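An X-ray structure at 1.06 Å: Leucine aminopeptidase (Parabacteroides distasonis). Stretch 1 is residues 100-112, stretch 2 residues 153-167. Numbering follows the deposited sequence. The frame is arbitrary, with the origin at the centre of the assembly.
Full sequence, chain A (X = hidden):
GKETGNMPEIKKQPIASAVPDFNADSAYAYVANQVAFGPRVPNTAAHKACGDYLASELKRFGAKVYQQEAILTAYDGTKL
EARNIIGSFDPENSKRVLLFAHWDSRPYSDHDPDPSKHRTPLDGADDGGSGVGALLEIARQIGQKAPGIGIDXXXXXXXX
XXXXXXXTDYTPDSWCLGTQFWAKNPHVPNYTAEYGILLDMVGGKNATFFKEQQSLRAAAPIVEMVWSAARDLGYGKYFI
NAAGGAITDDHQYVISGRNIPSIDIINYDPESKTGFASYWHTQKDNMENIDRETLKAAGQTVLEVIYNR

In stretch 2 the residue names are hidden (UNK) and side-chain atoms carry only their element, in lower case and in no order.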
# COMPACT_ATOMS: atom_id res chain seq x y z
N PHE A 100 1.57 -5.42 1.98
CA PHE A 100 2.07 -4.66 0.81
C PHE A 100 1.38 -3.35 0.66
O PHE A 100 0.34 -3.08 1.22
CB PHE A 100 2.06 -5.52 -0.47
CG PHE A 100 0.74 -6.09 -0.91
CD1 PHE A 100 0.11 -7.12 -0.23
CD2 PHE A 100 0.16 -5.68 -2.09
CE1 PHE A 100 -1.02 -7.74 -0.68
CE2 PHE A 100 -1.01 -6.29 -2.55
CZ PHE A 100 -1.58 -7.31 -1.88
N ALA A 101 2.04 -2.47 -0.10
CA ALA A 101 1.58 -1.10 -0.39
C ALA A 101 2.38 -0.60 -1.60
O ALA A 101 3.42 -1.14 -1.88
CB ALA A 101 1.87 -0.20 0.84
N HIS A 102 1.83 0.39 -2.28
CA HIS A 102 2.60 1.03 -3.35
C HIS A 102 3.34 2.23 -2.80
O HIS A 102 2.84 2.96 -1.93
CB HIS A 102 1.73 1.42 -4.56
CG HIS A 102 1.02 2.72 -4.49
ND1 HIS A 102 1.57 3.86 -5.05
CD2 HIS A 102 -0.16 3.10 -3.98
CE1 HIS A 102 0.78 4.88 -4.85
NE2 HIS A 102 -0.30 4.46 -4.23
N TRP A 103 4.53 2.50 -3.34
CA TRP A 103 5.38 3.59 -2.84
C TRP A 103 5.59 4.74 -3.80
O TRP A 103 6.10 5.80 -3.39
CB TRP A 103 6.73 3.08 -2.30
CG TRP A 103 7.71 2.61 -3.30
CD1 TRP A 103 7.81 1.37 -3.83
CD2 TRP A 103 8.83 3.34 -3.80
NE1 TRP A 103 8.91 1.29 -4.65
CE2 TRP A 103 9.58 2.47 -4.62
CE3 TRP A 103 9.29 4.65 -3.63
CZ2 TRP A 103 10.72 2.91 -5.28
CZ3 TRP A 103 10.44 5.06 -4.25
CH2 TRP A 103 11.15 4.19 -5.05
N ASP A 104 5.29 4.56 -5.08
CA ASP A 104 5.38 5.64 -6.04
C ASP A 104 4.30 6.69 -5.82
O ASP A 104 3.25 6.42 -5.22
CB ASP A 104 5.29 5.10 -7.47
CG ASP A 104 3.96 4.41 -7.77
OD1 ASP A 104 3.56 3.53 -6.98
OD2 ASP A 104 3.36 4.75 -8.82
N SER A 105 4.57 7.86 -6.38
CA SER A 105 3.60 8.95 -6.45
C SER A 105 3.19 9.19 -7.89
O SER A 105 4.00 9.16 -8.81
CB SER A 105 4.27 10.27 -5.95
OG SER A 105 4.83 10.14 -4.67
N ARG A 106 1.92 9.48 -8.09
CA ARG A 106 1.40 9.76 -9.42
C ARG A 106 2.05 11.01 -10.01
O ARG A 106 2.11 12.04 -9.35
CB ARG A 106 -0.12 9.91 -9.34
CG ARG A 106 -0.82 10.12 -10.68
CD ARG A 106 -2.20 9.50 -10.66
NE ARG A 106 -2.97 9.71 -11.89
CZ ARG A 106 -2.81 8.97 -12.97
NH1 ARG A 106 -1.85 8.10 -13.07
NH2 ARG A 106 -3.57 9.17 -14.05
N PRO A 107 2.37 10.98 -11.30
CA PRO A 107 2.98 12.15 -11.95
C PRO A 107 2.00 13.25 -12.38
O PRO A 107 2.42 14.25 -12.93
CB PRO A 107 3.69 11.55 -13.15
CG PRO A 107 2.87 10.35 -13.49
CD PRO A 107 2.53 9.78 -12.15
N TYR A 108 0.74 12.99 -12.15
CA TYR A 108 -0.36 13.83 -12.56
C TYR A 108 -1.28 14.11 -11.38
O TYR A 108 -1.30 13.36 -10.41
CB TYR A 108 -1.21 13.17 -13.66
CG TYR A 108 -0.44 12.52 -14.77
CD1 TYR A 108 0.49 13.23 -15.53
CD2 TYR A 108 -0.58 11.17 -15.03
CE1 TYR A 108 1.19 12.61 -16.54
CE2 TYR A 108 0.15 10.52 -16.04
CZ TYR A 108 1.04 11.26 -16.77
OH TYR A 108 1.72 10.64 -17.79
N SER A 109 -2.01 15.19 -11.46
CA SER A 109 -3.11 15.51 -10.54
C SER A 109 -4.39 15.64 -11.36
O SER A 109 -4.99 16.70 -11.46
CB SER A 109 -2.80 16.77 -9.75
OG SER A 109 -1.57 16.63 -9.06
N ASP A 110 -4.77 14.52 -12.00
CA ASP A 110 -5.73 14.56 -13.10
C ASP A 110 -7.17 14.69 -12.68
O ASP A 110 -8.00 14.88 -13.54
CB ASP A 110 -5.50 13.40 -14.08
CG ASP A 110 -5.41 12.01 -13.43
OD1 ASP A 110 -4.82 11.84 -12.35
OD2 ASP A 110 -5.91 11.05 -14.10
N HIS A 111 -7.42 14.68 -11.38
CA HIS A 111 -8.71 15.01 -10.83
C HIS A 111 -8.75 16.38 -10.14
O HIS A 111 -9.75 16.78 -9.54
CB HIS A 111 -9.22 13.93 -9.90
CG HIS A 111 -9.64 12.71 -10.63
ND1 HIS A 111 -10.95 12.47 -10.96
CD2 HIS A 111 -8.93 11.68 -11.15
CE1 HIS A 111 -11.01 11.36 -11.68
NE2 HIS A 111 -9.81 10.82 -11.76
N ASP A 112 -7.67 17.14 -10.24
CA ASP A 112 -7.61 18.46 -9.64
C ASP A 112 -8.66 19.34 -10.29
O ASP A 112 -8.84 19.32 -11.49
CB ASP A 112 -6.22 19.11 -9.77
CG ASP A 112 -6.00 20.15 -8.73
OD1 ASP A 112 -6.43 21.31 -8.93
OD2 ASP A 112 -5.43 19.79 -7.68
N UNK A 153 7.19 -7.90 3.69
CA UNK A 153 6.74 -6.52 3.47
C UNK A 153 7.14 -6.19 2.04
O UNK A 153 8.35 -6.23 1.75
c UNK A 153 7.41 -5.56 4.44
c UNK A 153 7.27 -5.94 5.92
c UNK A 153 5.90 -5.82 6.45
c UNK A 153 7.02 -4.14 4.14
N UNK A 154 6.21 -5.80 1.21
CA UNK A 154 6.54 -5.40 -0.16
C UNK A 154 6.00 -4.01 -0.46
O UNK A 154 4.83 -3.74 -0.30
c UNK A 154 6.66 -7.78 -0.94
c UNK A 154 6.11 -6.39 -1.26
c UNK A 154 6.43 -8.84 -2.04
c UNK A 154 6.58 -5.85 -2.62
N UNK A 155 6.95 -3.15 -0.90
CA UNK A 155 6.62 -1.86 -1.45
C UNK A 155 6.70 -1.98 -2.99
O UNK A 155 7.78 -2.11 -3.55
c UNK A 155 7.87 -0.55 3.35
c UNK A 155 7.63 -0.72 0.59
c UNK A 155 6.70 -0.88 2.79
c UNK A 155 6.54 -0.95 1.41
c UNK A 155 7.53 -0.78 -0.93
c UNK A 155 8.99 -0.30 2.57
c UNK A 155 8.85 -0.41 1.17
N UNK A 156 5.53 -1.96 -3.61
CA UNK A 156 5.42 -2.09 -5.07
C UNK A 156 5.52 -0.71 -5.73
O UNK A 156 4.95 0.26 -5.28
c UNK A 156 3.94 -6.97 -4.66
c UNK A 156 4.80 -6.46 -5.58
c UNK A 156 4.08 -4.23 -5.14
c UNK A 156 3.21 -4.75 -4.18
c UNK A 156 4.85 -5.12 -5.83
c UNK A 156 4.11 -2.77 -5.45
c UNK A 156 3.18 -6.12 -3.94
N UNK A 157 6.24 -0.70 -6.83
CA UNK A 157 6.46 0.51 -7.60
C UNK A 157 5.51 0.63 -8.75
O UNK A 157 4.79 -0.31 -9.13
o UNK A 157 7.78 2.92 -8.30
c UNK A 157 7.91 0.52 -8.14
c UNK A 157 8.46 1.88 -8.50
o UNK A 157 9.65 1.90 -8.89
N UNK A 158 5.43 1.84 -9.28
CA UNK A 158 4.76 2.11 -10.55
C UNK A 158 3.30 1.65 -10.51
O UNK A 158 2.77 1.19 -11.53
c UNK A 158 5.53 1.53 -11.70
N UNK A 159 2.62 1.86 -9.39
CA UNK A 159 1.23 1.55 -9.29
C UNK A 159 0.34 2.63 -9.90
O UNK A 159 -0.75 2.32 -10.37
o UNK A 159 -1.15 3.28 -7.21
c UNK A 159 -0.64 1.00 -7.58
o UNK A 159 -2.83 1.92 -7.86
c UNK A 159 -1.61 2.16 -7.55
c UNK A 159 0.84 1.32 -7.82
N UNK A 160 0.81 3.88 -9.79
CA UNK A 160 -0.09 5.03 -9.97
C UNK A 160 0.31 5.89 -11.19
O UNK A 160 0.09 7.10 -11.18
c UNK A 160 -0.15 5.87 -8.70
o UNK A 160 -1.67 7.14 -7.46
o UNK A 160 -2.50 5.98 -9.04
c UNK A 160 -1.52 6.37 -8.39
N UNK A 161 0.78 5.22 -12.23
CA UNK A 161 1.21 5.84 -13.50
C UNK A 161 0.25 5.41 -14.63
O UNK A 161 0.62 5.43 -15.80
c UNK A 161 4.18 7.85 -16.38
c UNK A 161 3.32 6.95 -15.80
o UNK A 161 6.16 9.18 -16.33
c UNK A 161 4.65 7.03 -13.83
c UNK A 161 5.54 7.90 -14.43
c UNK A 161 2.68 5.46 -13.80
c UNK A 161 5.27 8.30 -15.73
c UNK A 161 3.54 6.51 -14.48
N UNK A 162 -0.98 5.08 -14.30
CA UNK A 162 -1.96 4.68 -15.30
C UNK A 162 -2.50 5.85 -16.08
O UNK A 162 -2.29 7.02 -15.75
N UNK A 163 -3.21 5.53 -17.15
CA UNK A 163 -3.73 6.52 -18.09
C UNK A 163 -4.46 7.62 -17.34
O UNK A 163 -5.41 7.34 -16.58
c UNK A 163 -4.72 5.86 -19.06
o UNK A 163 -4.06 4.76 -19.70
c UNK A 163 -5.22 6.87 -20.10
N UNK A 164 -4.12 8.90 -17.59
CA UNK A 164 -4.82 9.98 -16.91
C UNK A 164 -6.12 10.38 -17.61
O UNK A 164 -6.35 10.08 -18.79
c UNK A 164 -3.02 10.87 -18.14
c UNK A 164 -3.81 11.11 -16.93
c UNK A 164 -2.93 9.39 -18.30
N UNK A 165 -6.92 11.14 -16.89
CA UNK A 165 -8.23 11.55 -17.38
C UNK A 165 -8.15 12.32 -18.68
O UNK A 165 -9.08 12.26 -19.47
c UNK A 165 -9.28 11.66 -15.07
c UNK A 165 -10.29 10.54 -15.30
c UNK A 165 -8.94 12.41 -16.34
o UNK A 165 -9.90 9.35 -15.29
o UNK A 165 -11.44 10.88 -15.50
N UNK A 166 -7.05 13.04 -18.92
CA UNK A 166 -6.92 13.88 -20.11
C UNK A 166 -6.38 13.15 -21.31
O UNK A 166 -6.22 13.77 -22.37
c UNK A 166 -3.22 14.68 -17.28
c UNK A 166 -3.65 14.48 -19.98
c UNK A 166 -6.07 15.14 -19.76
c UNK A 166 -2.17 14.31 -18.09
c UNK A 166 -2.41 14.21 -19.46
c UNK A 166 -4.47 14.94 -17.83
c UNK A 166 -4.71 14.83 -19.18
N UNK A 167 -6.11 11.85 -21.20
CA UNK A 167 -5.69 11.04 -22.34
C UNK A 167 -6.85 10.16 -22.78
O UNK A 167 -7.43 9.43 -21.99
c UNK A 167 -3.21 11.05 -21.79
c UNK A 167 -4.46 10.16 -21.96
c UNK A 167 -4.18 9.04 -22.96
O HOH W 1 0.20 8.39 -5.93
O HOH W 2 -9.07 8.25 -12.96

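Position 153 has four side-chain carbons, forked at the first with one arm two carbons long, and makes no contact with stretch 1; it is Ile-153. Position 154 has the same fork. Its CB lies 4.2 Å from Phe-100 CB on one face of the parallel sheet, and a beta-branched residue, at home in a strand, fits: Ile-154.

Position 155 carries one carbon and a six-carbon ring. Its CB packs 3.6 Å from Trp-103 CD1 on the face shared with Ala-101: this is Phe-155. Position 156 repeats that pattern on the other face, a ring carbon lying 3.6 Å from Phe-100 CD2 near the plane of the hidden ring, an apolar contact suited to Phe-156.

At 157, two carbons end in two oxygens, one over a face of the Trp-103 ring; both are hydrogen-bonded elsewhere in the structure, as befits Asp-157. Position 158 has a lone carbon directed away, a methyl that asks nothing of stretch 1: Ala-158.

Position 159 has three carbons, the third bearing two oxygens; this longer acid spans the gap to a face of the His-102 ring: Glu-159. Position 160 is a carbon shorter. One oxygen accepts a hydrogen bond from water 1, which accepts from Arg-106 N; this is Asp-160.

A six-carbon ring bearing an oxygen occupies 161. Pro-107 CG sits 3.7 Å from its centroid, over the face, a CH-pi contact that an aromatic ring supplies: Tyr-161. Position 162 has no side-chain atoms; its carbonyl serves Arg-106, so the contact needs no side chain: Gly-162.

At 163 one carbon carries an oxygen and a carbon, pointing away, so stretch 1 does not choose it: Thr-163. At 164 three carbons close onto the backbone N, and one lies over the Tyr-108 ring, giving Pro-164. Position 165, three carbons ending in two oxygens, reaches His-111 through water 2: Glu-165. The ring at 166 has no oxygen and turns its edge to the face of Tyr-108: Phe-166. Three carbons forked at the first make 167 Val-167, which closes a type I turn.

The contact begins as a parallel ladder: Ala-101 N to Ile-154 O (3.1 Å), Phe-156 N to Ala-101 O (2.8 Å), Trp-103 N to Phe-156 O (3.0 Å). Beyond it, side chains bind backbone. Asp-104 OD1 and OD2 accept from Glu-159 N (3.1 Å) and Asp-160 N (2.9 Å). Arg-106, salt-bridged to Asp-110, donates from NH1 to Asp-160 O and Gly-162 O (both 2.9 Å), while Asp-110 OD2 accepts from Glu-165 N (3.0 Å).

Stretch 2, residues 153-167: IIFFDAEDYGTPEFV
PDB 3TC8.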